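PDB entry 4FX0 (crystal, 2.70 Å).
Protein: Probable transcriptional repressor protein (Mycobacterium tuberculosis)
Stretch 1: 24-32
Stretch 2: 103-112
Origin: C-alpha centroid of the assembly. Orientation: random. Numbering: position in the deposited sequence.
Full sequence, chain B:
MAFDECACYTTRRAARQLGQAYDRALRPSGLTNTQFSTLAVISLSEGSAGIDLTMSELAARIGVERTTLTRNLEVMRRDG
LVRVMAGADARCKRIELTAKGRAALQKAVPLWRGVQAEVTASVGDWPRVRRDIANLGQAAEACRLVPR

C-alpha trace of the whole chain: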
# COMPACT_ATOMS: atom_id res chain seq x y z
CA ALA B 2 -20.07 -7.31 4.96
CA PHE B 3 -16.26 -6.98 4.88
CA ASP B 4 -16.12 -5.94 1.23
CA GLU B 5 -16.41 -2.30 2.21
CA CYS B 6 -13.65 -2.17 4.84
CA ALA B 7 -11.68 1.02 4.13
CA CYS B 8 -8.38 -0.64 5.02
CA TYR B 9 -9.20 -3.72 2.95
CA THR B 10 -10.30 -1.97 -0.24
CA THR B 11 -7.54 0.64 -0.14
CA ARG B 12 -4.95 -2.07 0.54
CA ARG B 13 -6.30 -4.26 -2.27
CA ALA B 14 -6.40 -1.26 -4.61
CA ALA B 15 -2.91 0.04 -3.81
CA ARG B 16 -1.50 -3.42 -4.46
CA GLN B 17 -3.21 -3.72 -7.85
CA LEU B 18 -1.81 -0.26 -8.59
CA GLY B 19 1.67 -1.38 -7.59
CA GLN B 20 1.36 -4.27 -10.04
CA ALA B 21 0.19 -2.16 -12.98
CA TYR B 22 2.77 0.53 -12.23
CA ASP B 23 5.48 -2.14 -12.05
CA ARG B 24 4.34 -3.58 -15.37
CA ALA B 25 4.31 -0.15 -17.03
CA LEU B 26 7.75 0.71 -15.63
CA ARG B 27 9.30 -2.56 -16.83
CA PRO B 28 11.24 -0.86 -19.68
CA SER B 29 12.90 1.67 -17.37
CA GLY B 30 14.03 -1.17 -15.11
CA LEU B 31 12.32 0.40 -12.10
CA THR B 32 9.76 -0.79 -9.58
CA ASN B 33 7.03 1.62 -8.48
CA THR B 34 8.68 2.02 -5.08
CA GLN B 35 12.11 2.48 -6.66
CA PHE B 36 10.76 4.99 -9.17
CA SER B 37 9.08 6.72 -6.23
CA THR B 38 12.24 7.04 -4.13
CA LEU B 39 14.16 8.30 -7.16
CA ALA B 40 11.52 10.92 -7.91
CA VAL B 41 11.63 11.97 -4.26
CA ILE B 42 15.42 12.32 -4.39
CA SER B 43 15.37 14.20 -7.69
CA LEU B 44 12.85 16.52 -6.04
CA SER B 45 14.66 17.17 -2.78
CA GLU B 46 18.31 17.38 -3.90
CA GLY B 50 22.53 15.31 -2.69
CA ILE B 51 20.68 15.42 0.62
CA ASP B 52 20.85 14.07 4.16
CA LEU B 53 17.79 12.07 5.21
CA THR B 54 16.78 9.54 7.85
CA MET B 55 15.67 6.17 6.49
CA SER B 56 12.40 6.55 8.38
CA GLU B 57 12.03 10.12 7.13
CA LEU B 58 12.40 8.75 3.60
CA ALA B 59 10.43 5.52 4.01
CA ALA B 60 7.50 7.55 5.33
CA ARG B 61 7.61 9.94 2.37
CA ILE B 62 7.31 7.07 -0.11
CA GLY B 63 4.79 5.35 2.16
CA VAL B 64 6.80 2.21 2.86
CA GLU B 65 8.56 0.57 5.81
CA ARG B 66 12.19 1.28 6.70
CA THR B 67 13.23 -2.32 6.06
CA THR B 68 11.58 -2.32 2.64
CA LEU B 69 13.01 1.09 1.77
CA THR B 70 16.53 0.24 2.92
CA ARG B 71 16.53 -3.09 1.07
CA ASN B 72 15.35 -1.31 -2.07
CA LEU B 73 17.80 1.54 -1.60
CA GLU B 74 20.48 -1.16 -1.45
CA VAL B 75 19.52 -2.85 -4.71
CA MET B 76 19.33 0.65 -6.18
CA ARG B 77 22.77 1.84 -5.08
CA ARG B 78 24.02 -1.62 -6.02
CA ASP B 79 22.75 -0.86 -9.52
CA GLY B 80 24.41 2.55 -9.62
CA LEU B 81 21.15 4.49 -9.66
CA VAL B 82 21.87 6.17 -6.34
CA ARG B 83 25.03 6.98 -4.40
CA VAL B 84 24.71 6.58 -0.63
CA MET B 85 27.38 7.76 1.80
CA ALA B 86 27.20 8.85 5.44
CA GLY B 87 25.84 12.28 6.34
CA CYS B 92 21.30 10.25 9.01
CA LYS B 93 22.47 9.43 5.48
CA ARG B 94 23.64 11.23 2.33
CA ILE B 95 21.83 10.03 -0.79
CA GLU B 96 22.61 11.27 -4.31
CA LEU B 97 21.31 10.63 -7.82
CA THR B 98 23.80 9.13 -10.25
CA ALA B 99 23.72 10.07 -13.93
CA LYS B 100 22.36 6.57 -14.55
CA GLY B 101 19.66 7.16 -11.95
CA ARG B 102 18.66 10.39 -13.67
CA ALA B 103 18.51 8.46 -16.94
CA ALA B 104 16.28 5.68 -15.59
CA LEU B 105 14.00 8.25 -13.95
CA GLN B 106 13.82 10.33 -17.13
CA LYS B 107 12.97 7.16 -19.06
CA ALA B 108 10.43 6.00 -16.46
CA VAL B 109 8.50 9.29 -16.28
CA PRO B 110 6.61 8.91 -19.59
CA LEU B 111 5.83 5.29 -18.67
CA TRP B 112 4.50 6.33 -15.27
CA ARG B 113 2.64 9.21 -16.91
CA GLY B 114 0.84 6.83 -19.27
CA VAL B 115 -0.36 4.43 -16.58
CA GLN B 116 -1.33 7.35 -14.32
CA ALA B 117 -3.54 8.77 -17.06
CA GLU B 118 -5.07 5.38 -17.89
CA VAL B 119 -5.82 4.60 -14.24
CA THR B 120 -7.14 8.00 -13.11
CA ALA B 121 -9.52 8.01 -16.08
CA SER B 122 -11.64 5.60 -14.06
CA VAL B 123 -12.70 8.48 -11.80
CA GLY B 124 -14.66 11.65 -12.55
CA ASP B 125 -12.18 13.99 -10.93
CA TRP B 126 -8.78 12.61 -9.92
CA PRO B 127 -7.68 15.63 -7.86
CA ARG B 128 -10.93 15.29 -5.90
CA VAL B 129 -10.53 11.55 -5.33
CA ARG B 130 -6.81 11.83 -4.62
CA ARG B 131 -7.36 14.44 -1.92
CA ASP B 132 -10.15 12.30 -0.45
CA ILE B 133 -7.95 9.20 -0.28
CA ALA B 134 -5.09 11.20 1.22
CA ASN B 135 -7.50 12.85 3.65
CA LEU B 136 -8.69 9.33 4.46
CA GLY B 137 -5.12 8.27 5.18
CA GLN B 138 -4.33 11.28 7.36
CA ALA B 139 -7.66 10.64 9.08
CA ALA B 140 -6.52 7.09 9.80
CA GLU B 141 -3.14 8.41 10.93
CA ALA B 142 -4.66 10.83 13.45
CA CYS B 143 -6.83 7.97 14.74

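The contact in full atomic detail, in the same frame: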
# COMPACT_ATOMS: atom_id res chain seq x y z
N ARG B 24 4.43 -3.12 -13.99
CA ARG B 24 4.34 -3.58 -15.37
C ARG B 24 4.68 -2.46 -16.35
O ARG B 24 5.46 -2.66 -17.28
CB ARG B 24 2.95 -4.13 -15.67
CG ARG B 24 2.76 -4.56 -17.11
CD ARG B 24 1.31 -4.88 -17.43
NE ARG B 24 1.14 -5.23 -18.83
CZ ARG B 24 1.27 -6.46 -19.32
NH1 ARG B 24 1.59 -7.46 -18.51
NH2 ARG B 24 1.10 -6.69 -20.61
N ALA B 25 4.09 -1.29 -16.14
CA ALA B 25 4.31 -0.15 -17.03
C ALA B 25 5.76 0.33 -16.99
O ALA B 25 6.29 0.79 -18.00
CB ALA B 25 3.36 0.98 -16.68
N LEU B 26 6.39 0.23 -15.82
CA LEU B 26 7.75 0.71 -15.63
C LEU B 26 8.82 -0.31 -16.02
O LEU B 26 10.01 -0.02 -15.96
CB LEU B 26 7.97 1.15 -14.18
CG LEU B 26 7.30 2.46 -13.75
CD1 LEU B 26 7.32 2.60 -12.23
CD2 LEU B 26 7.98 3.64 -14.42
N ARG B 27 8.38 -1.50 -16.43
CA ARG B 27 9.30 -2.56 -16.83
C ARG B 27 10.48 -2.05 -17.67
O ARG B 27 11.63 -2.30 -17.33
CB ARG B 27 8.55 -3.68 -17.56
CG ARG B 27 8.40 -4.96 -16.75
CD ARG B 27 7.17 -5.75 -17.19
NE ARG B 27 7.17 -6.04 -18.62
CZ ARG B 27 6.15 -6.60 -19.26
NH1 ARG B 27 5.05 -6.93 -18.61
NH2 ARG B 27 6.24 -6.83 -20.57
N PRO B 28 10.18 -1.34 -18.77
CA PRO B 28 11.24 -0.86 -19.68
C PRO B 28 12.32 -0.03 -19.00
O PRO B 28 13.49 -0.15 -19.36
CB PRO B 28 10.47 0.00 -20.68
CG PRO B 28 9.10 -0.56 -20.69
CD PRO B 28 8.84 -0.99 -19.27
N SER B 29 11.94 0.80 -18.04
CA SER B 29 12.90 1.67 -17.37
C SER B 29 13.70 0.91 -16.32
O SER B 29 14.63 1.46 -15.72
CB SER B 29 12.19 2.86 -16.72
OG SER B 29 11.38 2.44 -15.63
N GLY B 30 13.34 -0.34 -16.09
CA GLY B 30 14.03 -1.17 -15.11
C GLY B 30 13.80 -0.72 -13.68
O GLY B 30 14.65 -0.92 -12.81
N LEU B 31 12.65 -0.11 -13.43
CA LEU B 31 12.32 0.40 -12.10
C LEU B 31 11.03 -0.20 -11.56
O LEU B 31 10.08 -0.44 -12.31
CB LEU B 31 12.19 1.92 -12.12
CG LEU B 31 13.44 2.71 -12.52
CD1 LEU B 31 13.17 4.20 -12.39
CD2 LEU B 31 14.62 2.30 -11.66
N THR B 32 11.00 -0.43 -10.25
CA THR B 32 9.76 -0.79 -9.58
C THR B 32 9.08 0.49 -9.12
O THR B 32 9.73 1.53 -8.99
CB THR B 32 10.01 -1.72 -8.37
OG1 THR B 32 10.71 -1.00 -7.35
CG2 THR B 32 10.83 -2.93 -8.79
N ALA B 103 18.92 9.06 -15.67
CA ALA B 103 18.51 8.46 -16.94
C ALA B 103 17.28 7.57 -16.75
O ALA B 103 16.26 7.78 -17.40
CB ALA B 103 19.66 7.65 -17.54
N ALA B 104 17.38 6.60 -15.85
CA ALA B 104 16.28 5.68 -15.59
C ALA B 104 15.00 6.44 -15.22
O ALA B 104 13.92 6.12 -15.70
CB ALA B 104 16.65 4.69 -14.49
N LEU B 105 15.14 7.43 -14.35
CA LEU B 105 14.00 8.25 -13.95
C LEU B 105 13.40 8.95 -15.17
O LEU B 105 12.20 8.86 -15.41
CB LEU B 105 14.42 9.28 -12.90
CG LEU B 105 13.31 10.21 -12.41
CD1 LEU B 105 12.13 9.42 -11.87
CD2 LEU B 105 13.85 11.16 -11.35
N GLN B 106 14.25 9.63 -15.93
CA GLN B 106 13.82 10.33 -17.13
C GLN B 106 13.06 9.39 -18.06
O GLN B 106 12.03 9.75 -18.63
CB GLN B 106 15.03 10.92 -17.86
CG GLN B 106 14.68 11.90 -18.97
CD GLN B 106 15.90 12.38 -19.73
OE1 GLN B 106 16.17 11.92 -20.85
NE2 GLN B 106 16.66 13.29 -19.13
N LYS B 107 13.58 8.17 -18.19
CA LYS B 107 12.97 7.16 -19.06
C LYS B 107 11.66 6.63 -18.47
O LYS B 107 10.73 6.31 -19.21
CB LYS B 107 13.94 6.01 -19.29
CG LYS B 107 13.41 4.91 -20.19
CD LYS B 107 14.52 3.96 -20.61
CE LYS B 107 14.03 2.95 -21.63
NZ LYS B 107 15.14 2.12 -22.17
N ALA B 108 11.60 6.55 -17.15
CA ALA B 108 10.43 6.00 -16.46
C ALA B 108 9.25 6.97 -16.46
O ALA B 108 8.09 6.55 -16.54
CB ALA B 108 10.80 5.61 -15.04
N VAL B 109 9.54 8.27 -16.37
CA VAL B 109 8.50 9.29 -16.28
C VAL B 109 7.36 9.09 -17.28
O VAL B 109 6.20 8.96 -16.88
CB VAL B 109 9.07 10.71 -16.41
CG1 VAL B 109 7.95 11.73 -16.55
CG2 VAL B 109 9.95 11.04 -15.21
N PRO B 110 7.68 9.07 -18.59
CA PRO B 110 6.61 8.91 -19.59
C PRO B 110 5.82 7.62 -19.38
O PRO B 110 4.61 7.60 -19.61
CB PRO B 110 7.38 8.85 -20.91
CG PRO B 110 8.79 8.51 -20.54
CD PRO B 110 9.01 9.15 -19.21
N LEU B 111 6.50 6.56 -18.94
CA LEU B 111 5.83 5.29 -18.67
C LEU B 111 4.87 5.42 -17.50
O LEU B 111 3.74 4.93 -17.55
CB LEU B 111 6.87 4.20 -18.39
CG LEU B 111 7.91 3.95 -19.48
CD1 LEU B 111 8.87 2.85 -19.07
CD2 LEU B 111 7.23 3.61 -20.80
N TRP B 112 5.33 6.08 -16.44
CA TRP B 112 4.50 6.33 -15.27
C TRP B 112 3.36 7.27 -15.61
O TRP B 112 2.26 7.16 -15.07
CB TRP B 112 5.35 6.93 -14.14
CG TRP B 112 4.55 7.60 -13.06
CD1 TRP B 112 3.92 6.99 -12.02
CD2 TRP B 112 4.31 9.00 -12.92
NE1 TRP B 112 3.30 7.93 -11.23
CE2 TRP B 112 3.52 9.17 -11.77
CE3 TRP B 112 4.68 10.13 -13.65
CZ2 TRP B 112 3.09 10.43 -11.33
CZ3 TRP B 112 4.26 11.38 -13.22
CH2 TRP B 112 3.47 11.51 -12.07

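The contact joins the end of one helix and the turn that follows it to the flank of a second helix, kinked at Pro110, whose N has no bond to the turn before; the two are at least 73 residues apart in sequence. No hydrogen bond crosses between them; shape and apolar burial do the work, and the 446 Å² they bury, both sides summed, comes mostly from leucines, alanines, a serine and a proline, with the stem of Lys107 at the edge. The backbones come closest where a serine faces an alanine: CA of Ser29 lies 5.1 Å from CA of Ala108, while CA of Leu26 and CA of Leu111 stand 5.8 Å apart.

Arg24 extends into solvent and takes no part. Ala25 sets its carbonyl O 3.5 Å from CD1 of Leu111, and its CB lies 4.1 Å from O of Leu111, both van der Waals contacts. Leu26 is the first real anchor. Its CA-to-CB bond points sideways, but the m,t rotamer brings the end of the chain nearer, so that CD2 sits 3.5 Å from CB of Ala108 and 4.2 Å from both CB of Leu111 and CB of Trp112. The methyl thus settles among residues about one helical turn apart, and the small alanine leaves room for it.

Arg27 points away, and the chain tightens into a 3-10 segment. This brings Pro28 round to face the helix, where its CB meets CD1 of Leu111 at 3.6 Å. Leu111, the residue most covered in this contact, therefore reaches Ala25, Pro28 and Ser29 through one methyl. At the exposed border, the aliphatic part of Lys107 also lies along the turn, with its CE 3.9 Å from O of Pro28.

Ser29 shows how a polar residue can be buried at such a close approach. Its hydroxyl, in the p rotamer, donates to O of Leu26 at 2.8 Å (OG to O), within its own stretch, and the same carbonyl receives a weak bond from N of Ser29. With its hydrogen bond made at home, OG can rest 3.3 Å from the CB of Ala108, a contact without a polar partner across the gap.

Gly30 then turns the chain with a positive phi of 69°, a conformation that favours glycine, and touches nothing opposite. Beyond it, Leu31 points back toward the helix and places CD1 3.8 Å from CB of Ala108 and 4.1 Å from CB of Ala104. The rule to read here is complementary: alanines one turn apart on the helix make a shallow surface, and leucines before and after a tight turn fill it.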